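PDB 5EFZ: ethyl acetate hydrolase from Pseudomonas veronii, which catalyses the hydrolysis of ethyl acetate to ethanol and acetate, a step in the breakdown of short-chain methyl ketones such as 2-butanone. Local coordinates for residues H132-L135 and T136-G140; A120-R123 and I124-V128; A85-P88 and S89-C92; T71-A74 and M75-Y79; H183-L186 and F187-L191. All blocks are in the same frame, centred on the assembly; numbering follows the deposited sequence.

Contact 1: residues H132-L135 and T136-G140; sequences HTLL and TEYFG
Leu134 and Phe139 lie side by side and point the same way. The leucine CG sits 3.8 Å from Phe139 CE2, and both of its methyls reach that same ring atom. Leu134 CG stands anti to the backbone N (chi1 172°), which carries the branch forward along the helix to the ring. Its CD1 also touches Tyr138 CB. The ring of Tyr138 turns its own edge to Phe139: Tyr138 CD2 lies over the centre of the Phe139 ring, 3.5 Å above its plane. One turn earlier, Thr136 CG2 rests over one face of the His132 imidazole, 4.1 Å from the ring centroid, a CH-pi contact. The other branch, Thr136 OG1, is 2.9 Å from His132 O. That oxygen also accepts a nearly straight bond from Thr136 N. Leu134 O takes two backbone bonds, from Tyr138 N at 3.0 Å and from Phe139 N at 3.3 Å. An alanine at Leu134 would remove the branch beside Phe139 and is likely to leave that ring freer to shift. Outside the segments, Leu134 packs on Leu46 and Val48 of strand 45-51, and His132 stacks on Tyr164. The bond from Phe139 N back to Leu134 O marks a wider pi-type turn, and Gly140 follows with positive phi. This is the C-terminal end of helix 124-139, which packs on the central sheet of the alpha/beta-hydrolase fold.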
loop_
_atom_site.group_PDB
_atom_site.type_symbol
_atom_site.label_atom_id
_atom_site.label_comp_id
_atom_site.label_asym_id
_atom_site.label_seq_id
_atom_site.Cartn_x
_atom_site.Cartn_y
_atom_site.Cartn_z
ATOM N N HIS A 132 -21.015 -26.777 0.060
ATOM C CA HIS A 132 -21.011 -28.224 0.223
ATOM C C HIS A 132 -22.442 -28.774 0.196
ATOM O O HIS A 132 -22.704 -29.840 -0.392
ATOM C CB HIS A 132 -20.300 -28.601 1.513
ATOM C CG HIS A 132 -20.281 -30.078 1.776
ATOM N ND1 HIS A 132 -21.192 -30.694 2.601
ATOM C CD2 HIS A 132 -19.450 -31.056 1.340
ATOM C CE1 HIS A 132 -20.943 -31.992 2.649
ATOM N NE2 HIS A 132 -19.890 -32.239 1.890
ATOM N N THR A 133 -23.376 -28.063 0.817
ATOM C CA THR A 133 -24.776 -28.517 0.816
ATOM C C THR A 133 -25.337 -28.451 -0.598
ATOM O O THR A 133 -26.046 -29.349 -1.043
ATOM C CB THR A 133 -25.657 -27.662 1.769
ATOM O OG1 THR A 133 -25.257 -27.944 3.112
ATOM C CG2 THR A 133 -27.150 -28.014 1.597
ATOM N N LEU A 134 -24.990 -27.377 -1.304
ATOM C CA LEU A 134 -25.406 -27.203 -2.686
ATOM C C LEU A 134 -24.930 -28.374 -3.544
ATOM O O LEU A 134 -25.703 -28.986 -4.287
ATOM C CB LEU A 134 -24.833 -25.889 -3.233
ATOM C CG LEU A 134 -25.044 -25.675 -4.736
ATOM C CD1 LEU A 134 -26.490 -25.337 -5.047
ATOM C CD2 LEU A 134 -24.082 -24.581 -5.230
ATOM N N LEU A 135 -23.648 -28.689 -3.434
ATOM C CA LEU A 135 -23.075 -29.725 -4.306
ATOM C C LEU A 135 -23.656 -31.098 -4.013
ATOM O O LEU A 135 -24.037 -31.823 -4.929
ATOM C CB LEU A 135 -21.549 -29.744 -4.161
ATOM C CG LEU A 135 -20.852 -28.486 -4.729
ATOM C CD1 LEU A 135 -19.396 -28.455 -4.259
ATOM C CD2 LEU A 135 -20.902 -28.456 -6.260
ATOM N N THR A 136 -23.732 -31.475 -2.745
ATOM C CA THR A 136 -24.192 -32.842 -2.440
ATOM C C THR A 136 -25.699 -33.000 -2.588
ATOM O O THR A 136 -26.165 -33.984 -3.138
ATOM C CB THR A 136 -23.795 -33.262 -1.024
ATOM O OG1 THR A 136 -24.301 -32.296 -0.091
ATOM C CG2 THR A 136 -22.260 -33.337 -0.908
ATOM N N GLU A 137 -26.468 -32.027 -2.096
ATOM C CA GLU A 137 -27.912 -32.170 -2.030
ATOM C C GLU A 137 -28.625 -31.731 -3.301
ATOM O O GLU A 137 -29.648 -32.290 -3.647
ATOM C CB GLU A 137 -28.471 -31.389 -0.838
ATOM C CG GLU A 137 -27.891 -31.849 0.492
ATOM C CD GLU A 137 -27.956 -33.362 0.654
ATOM O OE1 GLU A 137 -29.079 -33.890 0.796
ATOM O OE2 GLU A 137 -26.890 -34.024 0.633
ATOM N N TYR A 138 -28.097 -30.749 -4.007
ATOM C CA TYR A 138 -28.757 -30.282 -5.232
ATOM C C TYR A 138 -28.174 -30.942 -6.466
ATOM O O TYR A 138 -28.912 -31.439 -7.303
ATOM C CB TYR A 138 -28.679 -28.746 -5.351
ATOM C CG TYR A 138 -29.339 -28.224 -6.621
ATOM C CD1 TYR A 138 -30.723 -28.026 -6.690
ATOM C CD2 TYR A 138 -28.586 -27.967 -7.761
ATOM C CE1 TYR A 138 -31.328 -27.568 -7.858
ATOM C CE2 TYR A 138 -29.178 -27.513 -8.927
ATOM C CZ TYR A 138 -30.546 -27.313 -8.972
ATOM O OH TYR A 138 -31.117 -26.855 -10.137
ATOM N N PHE A 139 -26.850 -31.004 -6.575
ATOM C CA PHE A 139 -26.249 -31.601 -7.765
ATOM C C PHE A 139 -25.930 -33.102 -7.641
ATOM O O PHE A 139 -25.711 -33.765 -8.659
ATOM C CB PHE A 139 -24.954 -30.875 -8.124
ATOM C CG PHE A 139 -25.141 -29.473 -8.634
ATOM C CD1 PHE A 139 -25.566 -29.237 -9.927
ATOM C CD2 PHE A 139 -24.855 -28.390 -7.815
ATOM C CE1 PHE A 139 -25.728 -27.950 -10.400
ATOM C CE2 PHE A 139 -25.011 -27.085 -8.274
ATOM C CZ PHE A 139 -25.460 -26.856 -9.564
ATOM N N GLY A 140 -25.867 -33.637 -6.417
ATOM C CA GLY A 140 -25.541 -35.047 -6.234
ATOM C C GLY A 140 -24.055 -35.304 -6.431
ATOM O O GLY A 140 -23.610 -36.436 -6.675
#

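Contact 2: residues A120-R123 and I124-V128; sequences ANVR and IGDDV
Asp126 reaches back from the first turn of its helix to the backbone of Arg123. The hydrogen bond from Arg123 N to Asp126 OD2 is 2.8 Å long and close to straight, at 171°. It meets the oxygen on the anti side, 26° out of the carboxylate plane. The Asp126 CG is anti to its carbonyl carbon (chi1 -61°), which swings the carboxylate toward the preceding loop. A water adds a second link: it donates to Asp126 OD2 at 2.6 Å and to Asn121 O at 2.7 Å. OD1 of the same carboxylate accepts from Glu36 N. Arg123 is the N-cap residue of helix 124-139, and the aspartate three residues on binds its N-H, as in the return bond of a capping box. An alanine in place of Asp126 would probably leave Arg123 N and Glu36 N without their acceptors, and the water held at Asn121 O but no longer linked to the helix. The backbone bonds to Arg123 O are weak: it accepts from Asp126 N and from Asp127 N. The main apolar touch is Val122 CG1 against Asp126 CB, 3.7 Å apart; the two side chains cross at an angle. The other charged ends pair with residues outside the two segments. Arg123 NE bridges to Glu37, and Asp127 OD2 to Lys272.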
loop_
_atom_site.group_PDB
_atom_site.type_symbol
_atom_site.label_atom_id
_atom_site.label_comp_id
_atom_site.label_asym_id
_atom_site.label_seq_id
_atom_site.Cartn_x
_atom_site.Cartn_y
_atom_site.Cartn_z
ATOM N N ALA A 120 -26.357 -10.468 8.706
ATOM C CA ALA A 120 -25.492 -11.131 9.683
ATOM C C ALA A 120 -24.021 -11.078 9.285
ATOM O O ALA A 120 -23.684 -10.844 8.125
ATOM C CB ALA A 120 -25.925 -12.599 9.867
ATOM N N ASN A 121 -23.144 -11.282 10.266
ATOM C CA ASN A 121 -21.725 -11.422 9.984
ATOM C C ASN A 121 -21.500 -12.826 9.439
ATOM O O ASN A 121 -21.736 -13.796 10.142
ATOM C CB ASN A 121 -20.901 -11.171 11.250
ATOM C CG ASN A 121 -20.913 -9.718 11.658
ATOM O OD1 ASN A 121 -20.965 -8.828 10.806
ATOM N ND2 ASN A 121 -20.858 -9.467 12.953
ATOM N N VAL A 122 -21.092 -12.915 8.172
ATOM C CA VAL A 122 -20.894 -14.198 7.513
ATOM C C VAL A 122 -19.387 -14.497 7.403
ATOM O O VAL A 122 -18.582 -13.603 7.102
ATOM C CB VAL A 122 -21.544 -14.195 6.125
ATOM C CG1 VAL A 122 -21.349 -15.537 5.411
ATOM C CG2 VAL A 122 -23.046 -13.879 6.248
ATOM N N ARG A 123 -19.009 -15.739 7.680
ATOM C CA ARG A 123 -17.612 -16.148 7.613
ATOM C C ARG A 123 -17.345 -17.009 6.366
ATOM O O ARG A 123 -18.280 -17.577 5.774
ATOM C CB ARG A 123 -17.200 -16.931 8.885
ATOM C CG ARG A 123 -17.074 -16.066 10.167
ATOM C CD ARG A 123 -16.656 -16.934 11.373
ATOM N NE ARG A 123 -16.447 -16.107 12.577
ATOM C CZ ARG A 123 -15.301 -15.504 12.901
ATOM N NH1 ARG A 123 -14.232 -15.609 12.125
ATOM N NH2 ARG A 123 -15.231 -14.790 14.024
ATOM N N ILE A 124 -16.070 -17.104 5.992
ATOM C CA ILE A 124 -15.653 -17.983 4.892
ATOM C C ILE A 124 -16.217 -19.393 5.097
ATOM O O ILE A 124 -16.716 -20.016 4.146
ATOM C CB ILE A 124 -14.124 -18.044 4.786
ATOM C CG1 ILE A 124 -13.546 -16.666 4.389
ATOM C CG2 ILE A 124 -13.681 -19.137 3.788
ATOM C CD1 ILE A 124 -13.864 -16.219 2.961
ATOM N N GLY A 125 -16.180 -19.882 6.338
ATOM C CA GLY A 125 -16.691 -21.223 6.614
ATOM C C GLY A 125 -18.183 -21.378 6.319
ATOM O O GLY A 125 -18.650 -22.478 5.964
ATOM N N ASP A 126 -18.955 -20.296 6.473
ATOM C CA ASP A 126 -20.379 -20.355 6.141
ATOM C C ASP A 126 -20.574 -20.547 4.637
ATOM O O ASP A 126 -21.394 -21.352 4.237
ATOM C CB ASP A 126 -21.107 -19.078 6.620
ATOM C CG ASP A 126 -21.030 -18.891 8.139
ATOM O OD1 ASP A 126 -21.254 -19.878 8.883
ATOM O OD2 ASP A 126 -20.752 -17.746 8.595
ATOM N N ASP A 127 -19.837 -19.808 3.801
ATOM C CA ASP A 127 -19.865 -20.054 2.354
ATOM C C ASP A 127 -19.538 -21.501 1.984
ATOM O O ASP A 127 -20.220 -22.133 1.156
ATOM C CB ASP A 127 -18.878 -19.138 1.636
ATOM C CG ASP A 127 -19.412 -17.709 1.493
ATOM O OD1 ASP A 127 -20.395 -17.517 0.752
ATOM O OD2 ASP A 127 -18.837 -16.779 2.099
ATOM N N VAL A 128 -18.490 -22.035 2.589
ATOM C CA VAL A 128 -18.046 -23.391 2.217
ATOM C C VAL A 128 -19.069 -24.427 2.649
ATOM O O VAL A 128 -19.366 -25.379 1.912
ATOM C CB VAL A 128 -16.646 -23.659 2.796
ATOM C CG1 VAL A 128 -16.199 -25.148 2.595
ATOM C CG2 VAL A 128 -15.648 -22.708 2.073
HETATM O O HOH W 1 -20.946 -16.346 10.757
#

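Contact 3: residues A85-P88 and S89-C92; sequences ALDP and SKYC
Asp87 has its CG anti to the backbone N (chi1 -175°), and this turns the carboxylate forward over the next residues. Ser89 holds its OG between its own N and carbonyl carbon (chi1 67°), facing that carboxylate. The result is an Asx turn in the loop that leads into strand 92-96. Asp87 OD1 accepts two bonds from Ser89. One comes from OG at 2.6 Å, from above the carboxylate plane. The other comes from the backbone N at 2.9 Å, on the anti side and 33° out of the plane. Both donors approach from the same face, and together they limit the rotation of the carboxylate. The backbone closes the turn in a similar way. Asp87 O accepts from Lys90 N at 3.0 Å and from Tyr91 N at 2.9 Å. Tyr91 N lies nearly in line with the C=O, while Lys90 N sits well above the carbonyl plane. Asp87 O also lies at the edge of the Tyr91 ring, near its plane. Just before the turn, Leu86 is the centre of an inverse gamma turn. Around the loop, Pro88 packs on His51 and Tyr91 on Leu356 of helix 342-356. The extended Lys90 chain crosses the other carboxylate oxygen. Its NZ stops 4.1 Å from Asp87 OD2, beyond a salt bridge. A water fills in, accepting from Lys90 NZ at 2.8 Å and donating to Asp87 OD2 at 3.1 Å.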
loop_
_atom_site.group_PDB
_atom_site.type_symbol
_atom_site.label_atom_id
_atom_site.label_comp_id
_atom_site.label_asym_id
_atom_site.label_seq_id
_atom_site.Cartn_x
_atom_site.Cartn_y
_atom_site.Cartn_z
ATOM N N ALA A 85 -7.729 -23.770 -19.446
ATOM C CA ALA A 85 -7.671 -24.880 -18.488
ATOM C C ALA A 85 -9.080 -25.216 -17.962
ATOM O O ALA A 85 -9.477 -26.398 -17.907
ATOM C CB ALA A 85 -6.722 -24.545 -17.319
ATOM N N LEU A 86 -9.827 -24.185 -17.554
ATOM C CA LEU A 86 -11.221 -24.372 -17.138
ATOM C C LEU A 86 -12.089 -24.440 -18.391
ATOM O O LEU A 86 -12.744 -23.478 -18.778
ATOM C CB LEU A 86 -11.685 -23.243 -16.228
ATOM C CG LEU A 86 -10.793 -23.017 -14.997
ATOM C CD1 LEU A 86 -11.407 -21.991 -14.077
ATOM C CD2 LEU A 86 -10.536 -24.333 -14.273
ATOM N N ASP A 87 -12.091 -25.609 -18.999
ATOM C CA ASP A 87 -12.706 -25.851 -20.287
ATOM C C ASP A 87 -14.052 -26.545 -20.089
ATOM O O ASP A 87 -14.092 -27.688 -19.667
ATOM C CB ASP A 87 -11.753 -26.721 -21.125
ATOM C CG ASP A 87 -12.223 -26.949 -22.551
ATOM O OD1 ASP A 87 -13.428 -26.827 -22.855
ATOM O OD2 ASP A 87 -11.352 -27.273 -23.391
ATOM N N PRO A 88 -15.155 -25.872 -20.437
ATOM C CA PRO A 88 -16.477 -26.473 -20.199
ATOM C C PRO A 88 -16.838 -27.610 -21.165
ATOM O O PRO A 88 -17.877 -28.284 -20.996
ATOM C CB PRO A 88 -17.422 -25.275 -20.346
ATOM C CG PRO A 88 -16.715 -24.362 -21.289
ATOM C CD PRO A 88 -15.245 -24.530 -21.044
ATOM N N SER A 89 -15.992 -27.875 -22.158
ATOM C CA SER A 89 -16.238 -29.048 -22.987
ATOM C C SER A 89 -15.680 -30.312 -22.310
ATOM O O SER A 89 -15.917 -31.433 -22.770
ATOM C CB SER A 89 -15.637 -28.870 -24.388
ATOM O OG SER A 89 -14.222 -28.838 -24.341
ATOM N N LYS A 90 -14.933 -30.135 -21.221
ATOM C CA LYS A 90 -14.347 -31.272 -20.499
ATOM C C LYS A 90 -14.832 -31.335 -19.049
ATOM O O LYS A 90 -14.963 -32.418 -18.479
ATOM C CB LYS A 90 -12.816 -31.199 -20.514
ATOM C CG LYS A 90 -12.167 -31.324 -21.901
ATOM C CD LYS A 90 -10.720 -30.863 -21.822
ATOM C CE LYS A 90 -9.987 -31.022 -23.154
ATOM N NZ LYS A 90 -8.675 -30.309 -23.043
ATOM N N TYR A 91 -15.058 -30.172 -18.451
ATOM C CA TYR A 91 -15.413 -30.076 -17.020
ATOM C C TYR A 91 -16.772 -29.439 -16.818
ATOM O O TYR A 91 -17.239 -28.672 -17.665
ATOM C CB TYR A 91 -14.345 -29.260 -16.266
ATOM C CG TYR A 91 -13.015 -29.925 -16.348
ATOM C CD1 TYR A 91 -12.711 -30.967 -15.507
ATOM C CD2 TYR A 91 -12.062 -29.512 -17.280
ATOM C CE1 TYR A 91 -11.492 -31.617 -15.581
ATOM C CE2 TYR A 91 -10.837 -30.145 -17.369
ATOM C CZ TYR A 91 -10.558 -31.201 -16.515
ATOM O OH TYR A 91 -9.354 -31.844 -16.583
ATOM N N CYS A 92 -17.435 -29.807 -15.725
ATOM C CA CYS A 92 -18.582 -29.061 -15.250
ATOM C C CYS A 92 -18.101 -28.014 -14.250
ATOM O O CYS A 92 -17.766 -28.328 -13.093
ATOM C CB CYS A 92 -19.608 -29.999 -14.610
ATOM S SG CYS A 92 -21.094 -29.124 -14.034
HETATM O O HOH W 2 -8.523 -27.627 -22.144
#

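Contact 4: residues T71-A74 and M75-Y79; sequences TSKA and MEQIY
Lys73 NZ and Glu76 OE1 form a salt bridge 3.0 Å long, three residues apart on helix 72-79. The ammonium meets the oxygen from above the carboxylate plane. The lysine chain bends once, at chi2 (56°), which turns its end toward the glutamate, and the rest runs extended. Lys73 NZ has a second partner in Gly23 O. At the start of the helix Thr71 is the N-cap. Its OG1 accepts a capping bond from Lys73 N at 3.2 Å, and the same oxygen is hydrogen-bonded to His22 ND1. Regular backbone bonds follow, from Glu76 N to Ser72 O, from Gln77 N to Lys73 O at 2.9 Å and from Ile78 N to Ala74 O. Van der Waals contacts come next. The amide end of Gln77 lies across the lysine chain, with Gln77 CD 4.0 Å from Lys73 CG and NE2 near Lys73 CE. Ile78 CD1 comes within 3.4 Å of Ala74 O and makes an apolar contact with Ala74 CB at 4.4 Å. Further along, Ile78 CG2 sits over the face of the Tyr79 ring. Tyr79 also packs on helix 342-356. The helix joins parallel strands 61-65 and 92-96 in a beta-alpha-beta unit. The chemistry implies that the Lys73-Glu76 salt bridge links neighbouring turns on one side, with Gln77 packed against the lysine chain, while Ser72 and Met75 face Val95 of the sheet.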
loop_
_atom_site.group_PDB
_atom_site.type_symbol
_atom_site.label_atom_id
_atom_site.label_comp_id
_atom_site.label_asym_id
_atom_site.label_seq_id
_atom_site.Cartn_x
_atom_site.Cartn_y
_atom_site.Cartn_z
ATOM N N THR A 71 -18.599 -11.201 -8.899
ATOM C CA THR A 71 -19.692 -12.121 -9.133
ATOM C C THR A 71 -19.220 -13.229 -10.052
ATOM O O THR A 71 -18.081 -13.227 -10.545
ATOM C CB THR A 71 -20.923 -11.451 -9.788
ATOM O OG1 THR A 71 -20.579 -11.071 -11.133
ATOM C CG2 THR A 71 -21.420 -10.200 -8.969
ATOM N N SER A 72 -20.102 -14.188 -10.273
ATOM C CA SER A 72 -19.778 -15.302 -11.157
ATOM C C SER A 72 -19.448 -14.814 -12.582
ATOM O O SER A 72 -18.702 -15.477 -13.304
ATOM C CB SER A 72 -20.943 -16.315 -11.190
ATOM O OG SER A 72 -22.205 -15.652 -11.283
ATOM N N LYS A 73 -20.014 -13.674 -12.982
ATOM C CA LYS A 73 -19.809 -13.154 -14.328
ATOM C C LYS A 73 -18.328 -12.918 -14.598
ATOM O O LYS A 73 -17.824 -13.258 -15.680
ATOM C CB LYS A 73 -20.562 -11.842 -14.552
ATOM C CG LYS A 73 -20.714 -11.503 -16.023
ATOM C CD LYS A 73 -21.410 -12.694 -16.672
ATOM C CE LYS A 73 -21.671 -12.520 -18.146
ATOM N NZ LYS A 73 -22.399 -13.718 -18.661
ATOM N N ALA A 74 -17.644 -12.339 -13.615
ATOM C CA ALA A 74 -16.208 -12.089 -13.748
ATOM C C ALA A 74 -15.405 -13.379 -13.924
ATOM O O ALA A 74 -14.498 -13.405 -14.745
ATOM C CB ALA A 74 -15.667 -11.319 -12.544
ATOM N N MET A 75 -15.703 -14.421 -13.142
ATOM C CA MET A 75 -14.938 -15.657 -13.251
ATOM C C MET A 75 -15.146 -16.254 -14.633
ATOM O O MET A 75 -14.217 -16.806 -15.247
ATOM C CB MET A 75 -15.336 -16.670 -12.170
ATOM C CG MET A 75 -15.280 -16.102 -10.747
ATOM S SD MET A 75 -13.650 -15.335 -10.453
ATOM C CE MET A 75 -12.591 -16.777 -10.542
ATOM N N GLU A 76 -16.373 -16.140 -15.122
ATOM C CA GLU A 76 -16.693 -16.654 -16.439
ATOM C C GLU A 76 -15.945 -15.922 -17.553
ATOM O O GLU A 76 -15.331 -16.551 -18.414
ATOM C CB GLU A 76 -18.196 -16.552 -16.692
ATOM C CG GLU A 76 -18.580 -17.002 -18.065
ATOM C CD GLU A 76 -20.005 -16.656 -18.411
ATOM O OE1 GLU A 76 -20.653 -15.923 -17.632
ATOM O OE2 GLU A 76 -20.475 -17.123 -19.463
ATOM N N GLN A 77 -16.030 -14.595 -17.546
ATOM C CA GLN A 77 -15.433 -13.780 -18.582
ATOM C C GLN A 77 -13.901 -13.904 -18.644
ATOM O O GLN A 77 -13.330 -13.866 -19.724
ATOM C CB GLN A 77 -15.817 -12.305 -18.376
ATOM C CG GLN A 77 -17.274 -12.029 -18.723
ATOM C CD GLN A 77 -17.673 -10.589 -18.478
ATOM O OE1 GLN A 77 -17.132 -9.918 -17.587
ATOM N NE2 GLN A 77 -18.626 -10.103 -19.263
ATOM N N ILE A 78 -13.256 -14.023 -17.493
ATOM C CA ILE A 78 -11.786 -13.952 -17.462
ATOM C C ILE A 78 -11.143 -15.334 -17.622
ATOM O O ILE A 78 -10.100 -15.468 -18.272
ATOM C CB ILE A 78 -11.313 -13.281 -16.156
ATOM C CG1 ILE A 78 -11.894 -11.863 -16.066
ATOM C CG2 ILE A 78 -9.768 -13.243 -16.060
ATOM C CD1 ILE A 78 -11.861 -11.296 -14.667
ATOM N N TYR A 79 -11.787 -16.367 -17.084
ATOM C CA TYR A 79 -11.113 -17.665 -16.899
ATOM C C TYR A 79 -11.708 -18.871 -17.626
ATOM O O TYR A 79 -10.992 -19.850 -17.896
ATOM C CB TYR A 79 -11.053 -17.990 -15.402
ATOM C CG TYR A 79 -10.241 -16.974 -14.636
ATOM C CD1 TYR A 79 -8.875 -16.969 -14.719
ATOM C CD2 TYR A 79 -10.863 -16.026 -13.813
ATOM C CE1 TYR A 79 -8.101 -16.020 -14.048
ATOM C CE2 TYR A 79 -10.104 -15.079 -13.112
ATOM C CZ TYR A 79 -8.727 -15.081 -13.236
ATOM O OH TYR A 79 -7.966 -14.139 -12.568
#

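Contact 5: residues H183-L186 and F187-L191; sequences HDFL and FTEIL
His183 O accepts the first backbone bond, from Phe187 N at 3.0 Å. The imidazole itself turns to the second subunit, where its NE2 bonds to Leu225 O. Next comes Asp184. Its CG is anti to the backbone N (chi1 -167°), which brings OD1 to the edge of the Phe187 ring, 3.8 Å from CD2. Carboxylate and ring are nearly coplanar, 27° apart. OD1 is buried and has no hydrogen-bond partner in the model; across this contact it faces the ring edge. OD2 is hydrogen-bonded to Asn180 and Trp273. Asp184 O accepts from Thr188 N. A water lies 2.7 Å from Thr188 OG1 and donates weakly to Asp184 O. Phe185 meets Glu189 four residues on. Glu189 OE2 approaches Phe185 CE1 obliquely at 3.8 Å, with the planes 72° apart. Their backbones are joined by Glu189 N to Phe185 O, 2.8 Å. Glu189 OE1 makes a salt bridge with Lys221 of the second subunit. Leu186 makes an apolar contact. Its CG touches Ile190 CD1 at 3.9 Å, and the two chains cross. Ile190 N bonds to Leu186 O. This pair reaches Thr224 and Leu222 of the second subunit. Leu191 CD1 lies over one face of the Phe187 ring, toward its rim. The whole is a regular alpha helix, 182-196, with one side in the dimer interface. Its other side runs toward the catalytic centre of the alpha/beta hydrolase: the side chain of Asp184 is about 7 Å from that of Ser151, the inferred nucleophile, and the side chain of Phe187 about 7 Å from that of His334, an inferred active-site residue.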
loop_
_atom_site.group_PDB
_atom_site.type_symbol
_atom_site.label_atom_id
_atom_site.label_comp_id
_atom_site.label_asym_id
_atom_site.label_seq_id
_atom_site.Cartn_x
_atom_site.Cartn_y
_atom_site.Cartn_z
ATOM N N HIS A 183 -1.594 -7.269 8.719
ATOM C CA HIS A 183 -1.444 -6.193 7.742
ATOM C C HIS A 183 -2.641 -6.186 6.788
ATOM O O HIS A 183 -3.128 -5.124 6.396
ATOM C CB HIS A 183 -0.108 -6.345 6.973
ATOM C CG HIS A 183 0.116 -5.312 5.910
ATOM N ND1 HIS A 183 -0.211 -5.524 4.581
ATOM C CD2 HIS A 183 0.688 -4.085 5.968
ATOM C CE1 HIS A 183 0.103 -4.445 3.880
ATOM N NE2 HIS A 183 0.651 -3.561 4.695
ATOM N N ASP A 184 -3.105 -7.370 6.390
ATOM C CA ASP A 184 -4.221 -7.418 5.449
ATOM C C ASP A 184 -5.510 -6.961 6.150
ATOM O O ASP A 184 -6.367 -6.280 5.558
ATOM C CB ASP A 184 -4.371 -8.832 4.888
ATOM C CG ASP A 184 -5.276 -8.883 3.688
ATOM O OD1 ASP A 184 -5.369 -7.872 2.948
ATOM O OD2 ASP A 184 -5.887 -9.949 3.467
ATOM N N PHE A 185 -5.642 -7.346 7.420
ATOM C CA PHE A 185 -6.767 -6.900 8.230
ATOM C C PHE A 185 -6.816 -5.376 8.332
ATOM O O PHE A 185 -7.881 -4.764 8.205
ATOM C CB PHE A 185 -6.680 -7.506 9.630
ATOM C CG PHE A 185 -7.891 -7.224 10.502
ATOM C CD1 PHE A 185 -8.013 -6.020 11.200
ATOM C CD2 PHE A 185 -8.868 -8.197 10.680
ATOM C CE1 PHE A 185 -9.139 -5.771 12.012
ATOM C CE2 PHE A 185 -9.975 -7.955 11.496
ATOM C CZ PHE A 185 -10.116 -6.746 12.149
ATOM N N LEU A 186 -5.657 -4.757 8.555
ATOM C CA LEU A 186 -5.589 -3.284 8.563
ATOM C C LEU A 186 -5.989 -2.648 7.220
ATOM O O LEU A 186 -6.723 -1.637 7.174
ATOM C CB LEU A 186 -4.176 -2.839 8.936
ATOM C CG LEU A 186 -3.934 -1.318 8.854
ATOM C CD1 LEU A 186 -4.717 -0.575 9.950
ATOM C CD2 LEU A 186 -2.436 -1.044 8.989
ATOM N N PHE A 187 -5.475 -3.199 6.118
ATOM C CA PHE A 187 -5.869 -2.727 4.801
ATOM C C PHE A 187 -7.392 -2.738 4.641
ATOM O O PHE A 187 -8.000 -1.767 4.213
ATOM C CB PHE A 187 -5.235 -3.618 3.735
ATOM C CG PHE A 187 -5.727 -3.356 2.335
ATOM C CD1 PHE A 187 -5.862 -2.068 1.855
ATOM C CD2 PHE A 187 -5.966 -4.428 1.461
ATOM C CE1 PHE A 187 -6.289 -1.841 0.505
ATOM C CE2 PHE A 187 -6.411 -4.203 0.135
ATOM C CZ PHE A 187 -6.562 -2.920 -0.332
ATOM N N THR A 188 -8.000 -3.864 4.985
ATOM C CA THR A 188 -9.445 -3.973 4.826
ATOM C C THR A 188 -10.177 -3.067 5.817
ATOM O O THR A 188 -11.214 -2.513 5.491
ATOM C CB THR A 188 -9.880 -5.408 4.984
ATOM O OG1 THR A 188 -9.091 -6.212 4.068
ATOM C CG2 THR A 188 -11.377 -5.524 4.607
ATOM N N GLU A 189 -9.627 -2.889 7.011
ATOM C CA GLU A 189 -10.208 -1.916 7.952
ATOM C C GLU A 189 -10.222 -0.511 7.350
ATOM O O GLU A 189 -11.212 0.233 7.464
ATOM C CB GLU A 189 -9.451 -1.902 9.274
ATOM C CG GLU A 189 -9.950 -0.806 10.229
ATOM C CD GLU A 189 -9.458 -1.007 11.650
ATOM O OE1 GLU A 189 -8.724 -0.134 12.183
ATOM O OE2 GLU A 189 -9.834 -2.030 12.239
ATOM N N ILE A 190 -9.124 -0.132 6.723
ATOM C CA ILE A 190 -9.038 1.194 6.111
ATOM C C ILE A 190 -10.015 1.297 4.956
ATOM O O ILE A 190 -10.643 2.335 4.761
ATOM C CB ILE A 190 -7.579 1.480 5.641
ATOM C CG1 ILE A 190 -6.713 1.659 6.919
ATOM C CG2 ILE A 190 -7.528 2.733 4.693
ATOM C CD1 ILE A 190 -5.168 1.682 6.656
ATOM N N LEU A 191 -10.150 0.213 4.190
ATOM C CA LEU A 191 -11.157 0.170 3.098
ATOM C C LEU A 191 -12.572 0.331 3.619
ATOM O O LEU A 191 -13.419 0.979 2.982
ATOM C CB LEU A 191 -11.077 -1.136 2.331
ATOM C CG LEU A 191 -9.935 -1.349 1.344
ATOM C CD1 LEU A 191 -10.015 -2.819 0.847
ATOM C CD2 LEU A 191 -10.030 -0.345 0.165
HETATM O O HOH W 3 -8.331 -8.516 5.296
#

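How the contacts relate
Contacts 2 and 5 are largely buried, while contacts 1, 3 and 4 are partly open. Contacts 1 and 2 take opposite ends of helix 124-139, their centres about 17 Å apart. The start is held by a carboxylate and a water, the end by aromatic and leucine packing. Contacts 3 and 4 belong to the same crossover between strands 61-65 and 92-96, and they touch where Leu86 CB meets Tyr79 O at 3.8 Å. Contact 4 carries a partly exposed salt bridge, contact 3 a water-linked charge pair. Contact 5 lies about 36 Å from contact 3, between centres. Of the five, it alone touches the second subunit.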